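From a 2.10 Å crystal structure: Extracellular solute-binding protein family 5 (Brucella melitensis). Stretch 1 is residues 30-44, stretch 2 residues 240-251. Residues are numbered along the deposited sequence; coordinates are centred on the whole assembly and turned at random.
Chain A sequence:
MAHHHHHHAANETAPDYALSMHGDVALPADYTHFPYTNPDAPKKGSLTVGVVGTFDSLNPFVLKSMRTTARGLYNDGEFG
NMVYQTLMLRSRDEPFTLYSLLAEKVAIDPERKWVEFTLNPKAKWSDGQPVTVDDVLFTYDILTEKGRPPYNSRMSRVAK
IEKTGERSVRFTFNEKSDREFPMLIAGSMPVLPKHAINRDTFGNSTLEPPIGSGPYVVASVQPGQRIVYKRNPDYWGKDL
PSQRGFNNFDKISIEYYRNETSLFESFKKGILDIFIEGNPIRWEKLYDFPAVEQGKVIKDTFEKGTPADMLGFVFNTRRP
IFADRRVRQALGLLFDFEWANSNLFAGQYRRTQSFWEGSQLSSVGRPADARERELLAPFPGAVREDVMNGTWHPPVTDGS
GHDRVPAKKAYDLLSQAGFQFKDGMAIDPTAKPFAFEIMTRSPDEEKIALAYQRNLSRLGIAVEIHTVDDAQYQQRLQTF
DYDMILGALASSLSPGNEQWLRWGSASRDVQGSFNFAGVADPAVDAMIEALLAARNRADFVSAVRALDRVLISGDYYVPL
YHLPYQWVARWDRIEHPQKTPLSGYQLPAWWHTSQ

Stretch 1 30-44: DYTHFPYTNPDAPKK
Stretch 2, residues 240-251: LPSQRGFNNFDK

The most unusual feature of this contact is that two irregular segments run side by side without one direct backbone-to-backbone hydrogen bond between them. Side chains, waters and CA-H...O contacts join them instead. The chains run in the same direction. H33 CA lies 4.6 Å from P241 CA, P39 CA 4.7 Å from G245 CA, K43 CA 4.7 Å from N248 CA, and K44 CA 5.6 Å from D250 CA. Together the stretches bury 898 Å².

Stretch 1 has a type I turn from F34 to T37, with P35 at phi/psi -71/-8 and Y36 at -104/16. T37 N donates to F34 O at 3.3 Å. Stretch 2 has a type II turn from Q243 to F246, with R244 at -70/127 and G245 at 75/12. F246 N donates to Q243 O at 3.2 Å.

At the start, H33 is extended (-168/163). H33 CA approaches P241 O at 3.3 Å, with an angle of 174° at the hydrogen. The Y31 side chain is p, and its CE2 packs 3.7 Å from P241 CB. Water 2 ties the backbones together: it accepts from F34 N (2.8 Å) and donates to P241 O (2.9 Å) and R244 O (2.8 Å).

T37 (chi1 p) faces the turn of stretch 2. T37 OG1 lies 2.9 Å from R244 O and accepts from H33 ND1, also at 2.9 Å. T37 CG2 sits over the face of the F246 ring, 3.8 Å from the centroid and 16° off the normal. F246 is m, chi2 -68°. Its CA-to-CB bond points away, but the end of the side chain comes nearer to stretch 1. F34 CD2 (chi1 m) lies 3.8 Å from F246 CE2, and Y36 CE2 (chi1 p) lies 3.7 Å from F246 CZ. The ring planes of F34 and F246 meet at 90°, those of Y36 and F246 at 74°; both centroid distances are 5.9 Å.

G245 fits tightly: its CA is 3.3 Å from N38 O. An ideal CB on G245 would lie 2.6 Å from both N38 O and T37 CB, a clash. Its positive phi also favours glycine. Water 3 accepts from N38 N at 2.8 Å and donates to G245 O at 2.7 Å.

R244 is t at chi1, with chi2 at 148° between wells. R244 NE donates to P39 O at 3.2 Å, while P39 CB lies over one face of the guanidinium. R244 NH2 forms a salt bridge with D40 OD1 at 3.5 Å; its hydrogen bond is weak. D40 is m.

K43 (m, m, t, t) reaches back along stretch 2. K43 NZ donates to N248 OD1 at 2.8 Å, to water 6 at 2.7 Å and to water 5 at 3.1 Å, so each ammonium proton can find an acceptor. Water 6 also accepts from G245 N (2.9 Å), and water 5 donates to N247 O (2.8 Å). N248 is m; its ND2 donates to G245 O at 3.0 Å. K43 CA lies 3.4 Å from N248 O. K44 is modelled only to CB.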

# COMPACT_ATOMS: atom_id res chain seq x y z
N ASP A 30 14.01 16.66 20.58
CA ASP A 30 15.27 17.29 20.15
C ASP A 30 15.99 16.46 19.05
O ASP A 30 17.17 16.65 18.83
CB ASP A 30 16.21 17.60 21.34
CG ASP A 30 16.57 16.32 22.21
OD1 ASP A 30 15.92 15.28 22.04
OD2 ASP A 30 17.49 16.37 23.09
N TYR A 31 15.29 15.55 18.36
CA TYR A 31 15.94 14.79 17.30
C TYR A 31 16.57 15.78 16.29
O TYR A 31 16.00 16.85 15.99
CB TYR A 31 14.94 13.85 16.57
CG TYR A 31 13.87 14.55 15.73
CD1 TYR A 31 12.69 15.05 16.31
CD2 TYR A 31 13.99 14.67 14.35
CE1 TYR A 31 11.69 15.65 15.54
CE2 TYR A 31 12.99 15.29 13.58
CZ TYR A 31 11.85 15.80 14.19
OH TYR A 31 10.82 16.41 13.47
N THR A 32 17.70 15.40 15.70
CA THR A 32 18.32 16.29 14.69
C THR A 32 17.99 15.93 13.25
O THR A 32 18.23 16.71 12.34
CB THR A 32 19.82 16.30 14.87
OG1 THR A 32 20.31 14.97 14.75
CG2 THR A 32 20.16 16.90 16.29
N HIS A 33 17.49 14.72 13.04
CA HIS A 33 17.07 14.29 11.72
C HIS A 33 16.26 12.99 11.87
O HIS A 33 16.34 12.36 12.93
CB HIS A 33 18.28 14.07 10.80
CG HIS A 33 19.17 12.96 11.21
ND1 HIS A 33 19.46 11.89 10.38
CD2 HIS A 33 19.87 12.74 12.36
CE1 HIS A 33 20.29 11.06 11.00
NE2 HIS A 33 20.53 11.54 12.21
N PHE A 34 15.50 12.62 10.85
CA PHE A 34 14.89 11.28 10.81
C PHE A 34 16.04 10.28 10.77
O PHE A 34 17.08 10.52 10.15
CB PHE A 34 13.94 11.14 9.59
CG PHE A 34 12.61 11.82 9.74
CD1 PHE A 34 12.33 12.67 10.80
CD2 PHE A 34 11.63 11.67 8.74
CE1 PHE A 34 11.11 13.28 10.90
CE2 PHE A 34 10.41 12.28 8.84
CZ PHE A 34 10.15 13.11 9.92
N PRO A 35 15.88 9.14 11.47
CA PRO A 35 16.99 8.26 11.69
C PRO A 35 17.47 7.50 10.43
O PRO A 35 18.58 6.92 10.45
CB PRO A 35 16.47 7.30 12.77
CG PRO A 35 15.02 7.27 12.58
CD PRO A 35 14.67 8.67 12.15
N TYR A 36 16.75 7.60 9.33
CA TYR A 36 17.16 6.95 8.09
C TYR A 36 17.76 7.88 6.99
O TYR A 36 17.86 7.47 5.82
CB TYR A 36 15.99 6.17 7.50
CG TYR A 36 14.70 6.95 7.25
CD1 TYR A 36 13.79 7.15 8.28
CD2 TYR A 36 14.41 7.50 6.01
CE1 TYR A 36 12.59 7.83 8.07
CE2 TYR A 36 13.24 8.18 5.78
CZ TYR A 36 12.33 8.35 6.81
OH TYR A 36 11.15 8.97 6.63
N THR A 37 18.15 9.10 7.37
CA THR A 37 18.85 9.98 6.50
C THR A 37 20.30 10.15 6.91
O THR A 37 20.69 9.95 8.07
CB THR A 37 18.23 11.40 6.47
OG1 THR A 37 18.54 12.11 7.69
CG2 THR A 37 16.74 11.34 6.22
N ASN A 38 21.09 10.60 5.95
CA ASN A 38 22.48 10.96 6.18
C ASN A 38 22.44 12.44 6.46
O ASN A 38 22.10 13.22 5.57
CB ASN A 38 23.29 10.63 4.94
CG ASN A 38 24.71 11.20 4.99
OD1 ASN A 38 25.11 11.88 5.93
ND2 ASN A 38 25.46 10.94 3.93
N PRO A 39 22.73 12.84 7.69
CA PRO A 39 22.63 14.27 8.00
C PRO A 39 23.62 15.17 7.22
O PRO A 39 23.50 16.37 7.29
CB PRO A 39 22.95 14.32 9.50
CG PRO A 39 23.76 13.12 9.79
CD PRO A 39 23.38 12.07 8.76
N ASP A 40 24.65 14.61 6.59
CA ASP A 40 25.61 15.40 5.83
C ASP A 40 25.67 14.98 4.37
O ASP A 40 26.72 14.90 3.80
CB ASP A 40 27.00 15.22 6.44
CG ASP A 40 27.04 15.56 7.91
OD1 ASP A 40 26.50 16.62 8.32
OD2 ASP A 40 27.61 14.73 8.66
N ALA A 41 24.52 14.68 3.79
CA ALA A 41 24.45 14.22 2.41
C ALA A 41 24.90 15.34 1.47
O ALA A 41 24.51 16.46 1.62
CB ALA A 41 23.04 13.77 2.07
N PRO A 42 25.68 15.00 0.46
CA PRO A 42 26.04 15.96 -0.58
C PRO A 42 24.79 16.50 -1.26
O PRO A 42 23.79 15.76 -1.41
CB PRO A 42 26.82 15.11 -1.57
CG PRO A 42 27.21 13.91 -0.86
CD PRO A 42 26.27 13.68 0.26
N LYS A 43 24.86 17.75 -1.71
CA LYS A 43 23.72 18.49 -2.17
C LYS A 43 23.76 18.86 -3.67
O LYS A 43 22.88 19.56 -4.13
CB LYS A 43 23.58 19.76 -1.34
CG LYS A 43 23.29 19.51 0.15
CD LYS A 43 21.93 18.84 0.36
CE LYS A 43 21.55 18.70 1.83
NZ LYS A 43 20.15 18.16 1.97
N LYS A 44 24.73 18.36 -4.42
CA LYS A 44 24.87 18.71 -5.82
C LYS A 44 24.56 17.50 -6.71
O LYS A 44 24.98 16.39 -6.39
CB LYS A 44 26.30 19.21 -6.10
N LEU A 240 14.90 22.43 8.93
CA LEU A 240 14.13 21.66 9.87
C LEU A 240 14.77 20.28 10.14
O LEU A 240 15.21 19.59 9.20
CB LEU A 240 12.72 21.42 9.37
CG LEU A 240 11.89 22.63 9.00
CD1 LEU A 240 10.59 22.09 8.45
CD2 LEU A 240 11.64 23.57 10.14
N PRO A 241 14.76 19.85 11.41
CA PRO A 241 15.19 18.50 11.68
C PRO A 241 14.41 17.47 10.87
O PRO A 241 15.01 16.50 10.41
CB PRO A 241 14.97 18.38 13.18
CG PRO A 241 15.26 19.77 13.69
CD PRO A 241 14.62 20.65 12.65
N SER A 242 13.14 17.72 10.60
CA SER A 242 12.34 16.82 9.76
C SER A 242 12.69 16.87 8.25
O SER A 242 12.15 16.10 7.48
CB SER A 242 10.84 17.08 9.93
OG SER A 242 10.49 18.38 9.51
N GLN A 243 13.59 17.76 7.85
CA GLN A 243 14.05 17.81 6.45
C GLN A 243 15.55 17.55 6.29
O GLN A 243 16.09 17.55 5.18
CB GLN A 243 13.67 19.15 5.84
CG GLN A 243 12.17 19.41 5.74
CD GLN A 243 11.53 18.65 4.58
OE1 GLN A 243 11.42 19.16 3.48
NE2 GLN A 243 11.18 17.40 4.82
N ARG A 244 16.23 17.32 7.40
CA ARG A 244 17.65 17.14 7.35
C ARG A 244 18.04 15.80 6.66
O ARG A 244 17.54 14.77 7.04
CB ARG A 244 18.22 17.21 8.75
CG ARG A 244 19.73 17.08 8.72
CD ARG A 244 20.38 17.86 9.83
NE ARG A 244 21.84 17.83 9.64
CZ ARG A 244 22.72 18.13 10.59
NH1 ARG A 244 22.31 18.46 11.81
NH2 ARG A 244 24.03 18.08 10.31
N GLY A 245 18.92 15.87 5.66
CA GLY A 245 19.28 14.74 4.77
C GLY A 245 18.26 14.32 3.69
O GLY A 245 18.41 13.26 3.07
N PHE A 246 17.23 15.14 3.47
CA PHE A 246 16.32 14.97 2.36
C PHE A 246 16.60 16.06 1.31
O PHE A 246 17.33 17.02 1.57
CB PHE A 246 14.86 15.12 2.83
CG PHE A 246 14.33 13.96 3.69
CD1 PHE A 246 14.13 12.73 3.15
CD2 PHE A 246 13.98 14.17 5.02
CE1 PHE A 246 13.64 11.67 3.93
CE2 PHE A 246 13.46 13.14 5.79
CZ PHE A 246 13.27 11.88 5.24
N ASN A 247 16.01 15.91 0.14
CA ASN A 247 16.08 16.91 -0.91
C ASN A 247 17.50 17.18 -1.35
O ASN A 247 17.90 18.31 -1.51
CB ASN A 247 15.42 18.22 -0.43
CG ASN A 247 14.05 17.98 0.17
OD1 ASN A 247 13.24 17.23 -0.39
ND2 ASN A 247 13.76 18.63 1.29
N ASN A 248 18.25 16.10 -1.54
CA ASN A 248 19.66 16.21 -1.79
C ASN A 248 19.98 16.49 -3.26
O ASN A 248 20.99 17.13 -3.57
CB ASN A 248 20.39 14.96 -1.32
CG ASN A 248 20.13 14.65 0.15
OD1 ASN A 248 20.28 15.51 1.04
ND2 ASN A 248 19.73 13.41 0.42
N PHE A 249 19.17 15.99 -4.17
CA PHE A 249 19.37 16.26 -5.58
C PHE A 249 19.00 17.70 -5.86
O PHE A 249 17.98 18.19 -5.36
CB PHE A 249 18.54 15.30 -6.43
CG PHE A 249 18.87 13.85 -6.20
CD1 PHE A 249 20.09 13.34 -6.63
CD2 PHE A 249 17.98 13.02 -5.53
CE1 PHE A 249 20.43 12.02 -6.41
CE2 PHE A 249 18.30 11.71 -5.31
CZ PHE A 249 19.54 11.21 -5.75
N ASP A 250 19.81 18.40 -6.64
CA ASP A 250 19.45 19.75 -7.02
C ASP A 250 18.47 19.78 -8.20
O ASP A 250 17.91 20.82 -8.51
CB ASP A 250 20.68 20.63 -7.28
CG ASP A 250 21.60 20.10 -8.34
OD1 ASP A 250 21.15 19.38 -9.26
OD2 ASP A 250 22.81 20.43 -8.29
N LYS A 251 18.28 18.62 -8.84
CA LYS A 251 17.37 18.50 -9.98
C LYS A 251 16.86 17.08 -10.04
O LYS A 251 17.65 16.14 -9.88
CB LYS A 251 18.09 18.82 -11.28
CG LYS A 251 17.19 18.73 -12.49
CD LYS A 251 17.78 19.45 -13.69
CE LYS A 251 18.88 18.62 -14.30
NZ LYS A 251 19.17 19.17 -15.66
O HOH W 1 11.36 19.48 12.42
O HOH W 2 15.24 14.25 8.64
O HOH W 3 20.06 11.14 3.45
O HOH W 4 23.16 15.13 -4.19
O HOH W 5 18.78 20.26 0.23
O HOH W 6 19.98 18.36 4.67